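Local coordinates for protein single-stranded DNA specific exonuclease RecJ (Thermus thermophilus, PDB 2ZXR) that degrades single-stranded DNA in the 5' to 3' direction as a divalent-metal-dependent exonuclease that acts in DNA repair, at residues L589-R594 / E648-Y653; V27-A32 / K627-R632. All coordinates share one frame; numbering follows the deposited sequence.

Contact 1 (L589-R594 / E648-Y653); sequences LGLPPR and EALLAY
Leu-591 turns CG anti to its own carbonyl carbon (chi1 -49°), while Tyr-653 carries its ring anti to the backbone N (chi1 178°), and these two settings bring a methyl over an aromatic face. The result is a CH-pi contact between a loop and a helix in the C-terminal domain of RecJ. The loop, 589-594, follows strand 587-588 of the domain's parallel sheet; the helix is 643-655, near the end of the chain. CD1 of Leu-591 lies 3.9 Å from the centroid of the Tyr-653 ring and 21° off its normal, displaced toward the rim on the CE2 side, where CD1 and CE2 are 3.7 Å apart. The leucine root follows the tip, with Leu-591 CB 4.0 Å from the same CE2, and the two side chains cross at a slant.

The other branch faces the preceding turn of the helix. Leu-591 CD2 approaches Leu-650 CD1 at 4.3 Å, a looser apolar touch, so the leucine fork spans Leu-650 and Tyr-653, two positions three residues apart on one flank of the helix. The backbones stay well separated: the nearest CA atoms, those of Leu-591 and Leu-650, are 8.4 Å apart, and the join is made mostly by side chains, with one carbonyl oxygen of the loop taking part.

Helix 624-639 adds to this apolar patch: its Leu-634 touches both Leu-591 and Tyr-653. Leu-650 also packs on Phe-540, and Pro-592 rests on Tyr-560 of strand 558-560, tying the loop back to the sheet. At the Tyr-653 ring, the Leu-591 methyl sits over one face, and the carbonyl oxygen of Pro-592 lies near the ring plane at the edge, 4.3 Å from CE2.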
# COMPACT_ATOMS: atom_id res chain seq x y z
N LEU A 589 7.73 -26.61 -31.16
CA LEU A 589 7.33 -27.68 -30.27
C LEU A 589 8.24 -27.68 -29.05
O LEU A 589 8.19 -28.58 -28.23
CB LEU A 589 7.45 -29.02 -30.99
CG LEU A 589 6.57 -29.20 -32.22
CD1 LEU A 589 6.78 -30.59 -32.81
CD2 LEU A 589 5.11 -29.01 -31.82
N GLY A 590 9.07 -26.65 -28.95
CA GLY A 590 9.99 -26.55 -27.84
C GLY A 590 10.59 -25.17 -27.90
O GLY A 590 10.23 -24.37 -28.77
N LEU A 591 11.52 -24.91 -26.99
CA LEU A 591 12.15 -23.61 -26.89
C LEU A 591 13.53 -23.54 -27.52
O LEU A 591 14.37 -24.40 -27.26
CB LEU A 591 12.26 -23.21 -25.40
CG LEU A 591 10.98 -23.35 -24.57
CD1 LEU A 591 11.23 -22.87 -23.14
CD2 LEU A 591 9.88 -22.54 -25.21
N PRO A 592 13.78 -22.53 -28.36
CA PRO A 592 15.13 -22.51 -28.92
C PRO A 592 16.16 -22.14 -27.84
O PRO A 592 15.82 -21.62 -26.78
CB PRO A 592 15.03 -21.47 -30.04
CG PRO A 592 13.82 -20.67 -29.73
CD PRO A 592 12.87 -21.63 -29.08
N PRO A 593 17.44 -22.43 -28.10
CA PRO A 593 18.49 -22.12 -27.13
C PRO A 593 18.76 -20.63 -26.96
O PRO A 593 19.06 -20.17 -25.86
CB PRO A 593 19.69 -22.87 -27.69
CG PRO A 593 19.47 -22.80 -29.18
CD PRO A 593 17.99 -23.14 -29.28
N ARG A 594 18.67 -19.87 -28.05
CA ARG A 594 18.92 -18.44 -28.00
C ARG A 594 17.77 -17.66 -28.59
O ARG A 594 16.97 -18.20 -29.33
CB ARG A 594 20.23 -18.12 -28.73
CG ARG A 594 21.45 -18.66 -27.98
CD ARG A 594 22.63 -18.96 -28.88
NE ARG A 594 22.31 -19.98 -29.87
CZ ARG A 594 21.97 -19.71 -31.13
NH1 ARG A 594 21.93 -18.46 -31.57
NH2 ARG A 594 21.67 -20.70 -31.96
N GLU A 648 7.14 -12.61 -22.33
CA GLU A 648 8.04 -11.93 -21.42
C GLU A 648 8.93 -12.93 -20.73
O GLU A 648 10.16 -12.74 -20.61
CB GLU A 648 7.24 -11.14 -20.37
CG GLU A 648 8.13 -10.50 -19.33
CD GLU A 648 7.34 -9.76 -18.28
OE1 GLU A 648 6.34 -10.31 -17.77
OE2 GLU A 648 7.74 -8.62 -17.97
N ALA A 649 8.30 -14.01 -20.27
CA ALA A 649 8.99 -15.07 -19.57
C ALA A 649 10.03 -15.74 -20.45
O ALA A 649 11.09 -16.19 -19.97
CB ALA A 649 7.98 -16.10 -19.08
N LEU A 650 9.72 -15.83 -21.74
CA LEU A 650 10.64 -16.46 -22.68
C LEU A 650 11.89 -15.61 -22.80
O LEU A 650 13.00 -16.13 -22.83
CB LEU A 650 9.96 -16.67 -24.04
CG LEU A 650 10.83 -17.33 -25.12
CD1 LEU A 650 11.51 -18.58 -24.58
CD2 LEU A 650 9.95 -17.68 -26.31
N LEU A 651 11.73 -14.29 -22.86
CA LEU A 651 12.90 -13.41 -22.93
C LEU A 651 13.79 -13.61 -21.69
O LEU A 651 15.02 -13.69 -21.81
CB LEU A 651 12.48 -11.95 -23.00
CG LEU A 651 11.63 -11.55 -24.21
CD1 LEU A 651 11.47 -10.02 -24.20
CD2 LEU A 651 12.31 -11.99 -25.52
N ALA A 652 13.19 -13.72 -20.51
CA ALA A 652 14.00 -13.91 -19.31
C ALA A 652 14.67 -15.28 -19.41
O ALA A 652 15.82 -15.46 -18.99
CB ALA A 652 13.12 -13.83 -18.03
N TYR A 653 13.94 -16.23 -19.98
CA TYR A 653 14.44 -17.59 -20.16
C TYR A 653 15.71 -17.61 -21.01
O TYR A 653 16.67 -18.31 -20.67
CB TYR A 653 13.37 -18.48 -20.80
CG TYR A 653 13.83 -19.90 -21.07
CD1 TYR A 653 13.94 -20.83 -20.05
CD2 TYR A 653 14.18 -20.31 -22.37
CE1 TYR A 653 14.39 -22.12 -20.29
CE2 TYR A 653 14.62 -21.61 -22.62
CZ TYR A 653 14.73 -22.51 -21.57
OH TYR A 653 15.19 -23.79 -21.80

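Contact 2 (V27-A32 / K627-R632); sequences VGPEAA and KALVHR
Pro-29 and Leu-629 mark the closest approach of the two backbones, with their CA atoms 7.4 Å apart. Segment 27-32 takes in the start of helix 29-37: Gly-28 is its N-cap, and its O accepts the first-turn bond from Ala-32 N. Segment 627-632 is a run within helix 624-639 of the RecJ C-terminal domain, so the beginning of the N-terminal helix 29-37 docks on the flank of a helix of that domain.

Leu-629 reaches across with CD1, which meets Pro-29 CB at 4.0 Å and Glu-30 OE2 at 4.1 Å. Glu-30 does not set out straight at the partner helix; a bend at chi2 (78°) swings its carboxylate across to Arg-632. The guanidinium takes OE2 at its edge, the two flat groups being only 22° from coplanar, but Glu-30 OE2 and Arg-632 NH2 are 3.8 Å apart, a long salt bridge. A water links the pair: it donates to Glu-30 OE2 at 2.7 Å and accepts a weak bond from Arg-632 NH2 at 2.8 Å. One guanidinium face lies over Leu-629 CA. Beyond the pair, Pro-435 touches both charged side chains.

Opposite charges thus meet across a buried joint partly through water. The carboxylate also belongs to the first turn of a helix, where the helix dipole probably favours its negative charge.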
# COMPACT_ATOMS: atom_id res chain seq x y z
N VAL A 27 19.34 -11.57 -1.28
CA VAL A 27 18.02 -12.20 -1.25
C VAL A 27 17.71 -12.95 -2.54
O VAL A 27 18.34 -12.72 -3.57
CB VAL A 27 16.88 -11.14 -1.03
CG1 VAL A 27 17.08 -10.42 0.31
CG2 VAL A 27 16.87 -10.12 -2.18
N GLY A 28 16.75 -13.86 -2.47
CA GLY A 28 16.33 -14.59 -3.64
C GLY A 28 15.62 -13.71 -4.67
O GLY A 28 15.43 -12.51 -4.44
N PRO A 29 15.21 -14.28 -5.82
CA PRO A 29 14.53 -13.57 -6.90
C PRO A 29 13.15 -12.92 -6.60
O PRO A 29 12.86 -11.86 -7.11
CB PRO A 29 14.46 -14.62 -8.02
CG PRO A 29 14.34 -15.92 -7.26
CD PRO A 29 15.32 -15.73 -6.10
N GLU A 30 12.33 -13.54 -5.76
CA GLU A 30 11.02 -12.96 -5.43
C GLU A 30 11.14 -11.63 -4.73
O GLU A 30 10.60 -10.61 -5.19
CB GLU A 30 10.22 -13.91 -4.54
CG GLU A 30 9.90 -15.24 -5.19
CD GLU A 30 11.09 -16.17 -5.17
OE1 GLU A 30 12.03 -15.93 -4.37
OE2 GLU A 30 11.07 -17.15 -5.95
N ALA A 31 11.83 -11.64 -3.60
CA ALA A 31 12.02 -10.43 -2.82
C ALA A 31 12.77 -9.37 -3.65
O ALA A 31 12.44 -8.18 -3.61
CB ALA A 31 12.79 -10.76 -1.54
N ALA A 32 13.77 -9.80 -4.41
CA ALA A 32 14.52 -8.85 -5.24
C ALA A 32 13.58 -8.18 -6.24
O ALA A 32 13.78 -7.03 -6.60
CB ALA A 32 15.66 -9.55 -5.98
N LYS A 627 16.18 -19.17 -11.91
CA LYS A 627 15.79 -20.04 -13.01
C LYS A 627 14.43 -20.64 -12.75
O LYS A 627 13.55 -20.66 -13.61
CB LYS A 627 16.80 -21.16 -13.20
CG LYS A 627 17.36 -21.24 -14.60
CD LYS A 627 17.29 -22.67 -15.15
CE LYS A 627 18.51 -23.49 -14.79
NZ LYS A 627 18.50 -24.80 -15.53
N ALA A 628 14.28 -21.14 -11.53
CA ALA A 628 13.04 -21.75 -11.10
C ALA A 628 11.88 -20.78 -11.23
O ALA A 628 10.79 -21.18 -11.62
CB ALA A 628 13.17 -22.23 -9.64
N LEU A 629 12.09 -19.51 -10.89
CA LEU A 629 11.00 -18.54 -11.02
C LEU A 629 10.58 -18.41 -12.50
O LEU A 629 9.39 -18.40 -12.83
CB LEU A 629 11.42 -17.17 -10.47
CG LEU A 629 10.38 -16.05 -10.49
CD1 LEU A 629 10.76 -15.00 -9.40
CD2 LEU A 629 10.32 -15.39 -11.87
N VAL A 630 11.57 -18.28 -13.38
CA VAL A 630 11.31 -18.15 -14.81
C VAL A 630 10.57 -19.38 -15.35
O VAL A 630 9.60 -19.25 -16.12
CB VAL A 630 12.63 -17.91 -15.59
CG1 VAL A 630 12.36 -17.84 -17.09
CG2 VAL A 630 13.28 -16.63 -15.10
N HIS A 631 10.99 -20.57 -14.92
CA HIS A 631 10.33 -21.82 -15.33
C HIS A 631 8.87 -21.86 -14.91
O HIS A 631 8.00 -22.17 -15.73
CB HIS A 631 11.07 -23.03 -14.75
CG HIS A 631 12.40 -23.27 -15.41
ND1 HIS A 631 13.26 -24.28 -15.03
CD2 HIS A 631 13.00 -22.65 -16.46
CE1 HIS A 631 14.32 -24.28 -15.82
NE2 HIS A 631 14.19 -23.30 -16.69
N ARG A 632 8.59 -21.56 -13.65
CA ARG A 632 7.22 -21.56 -13.16
C ARG A 632 6.39 -20.53 -13.94
O ARG A 632 5.21 -20.76 -14.24
CB ARG A 632 7.24 -21.25 -11.65
CG ARG A 632 5.91 -20.89 -11.02
CD ARG A 632 6.15 -19.84 -9.91
NE ARG A 632 7.36 -20.19 -9.18
CZ ARG A 632 8.11 -19.35 -8.49
NH1 ARG A 632 7.80 -18.07 -8.38
NH2 ARG A 632 9.23 -19.80 -7.94
O HOH W 1 11.95 -19.23 -7.39

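Overall arrangement
From the N terminus the chain reaches 27-32 first, then passes through the catalytic and OB parts to 589-594, 627-632 and 648-653. The two contacts therefore cross. Contact 2 closes a loop of 594 residues and ties an N-terminal helix to the C-terminal domain; contact 1 closes 53 residues inside that domain, between a sheet loop and its last helix. Helices 624-639 and 643-655, consecutive in the chain, bring them together, with centres about 16 Å apart. Val-630 packs on Ala-649, Ala-652 and Tyr-653, and His-631 meets the Tyr-653 ring. Both contacts lie away from the magnesium site.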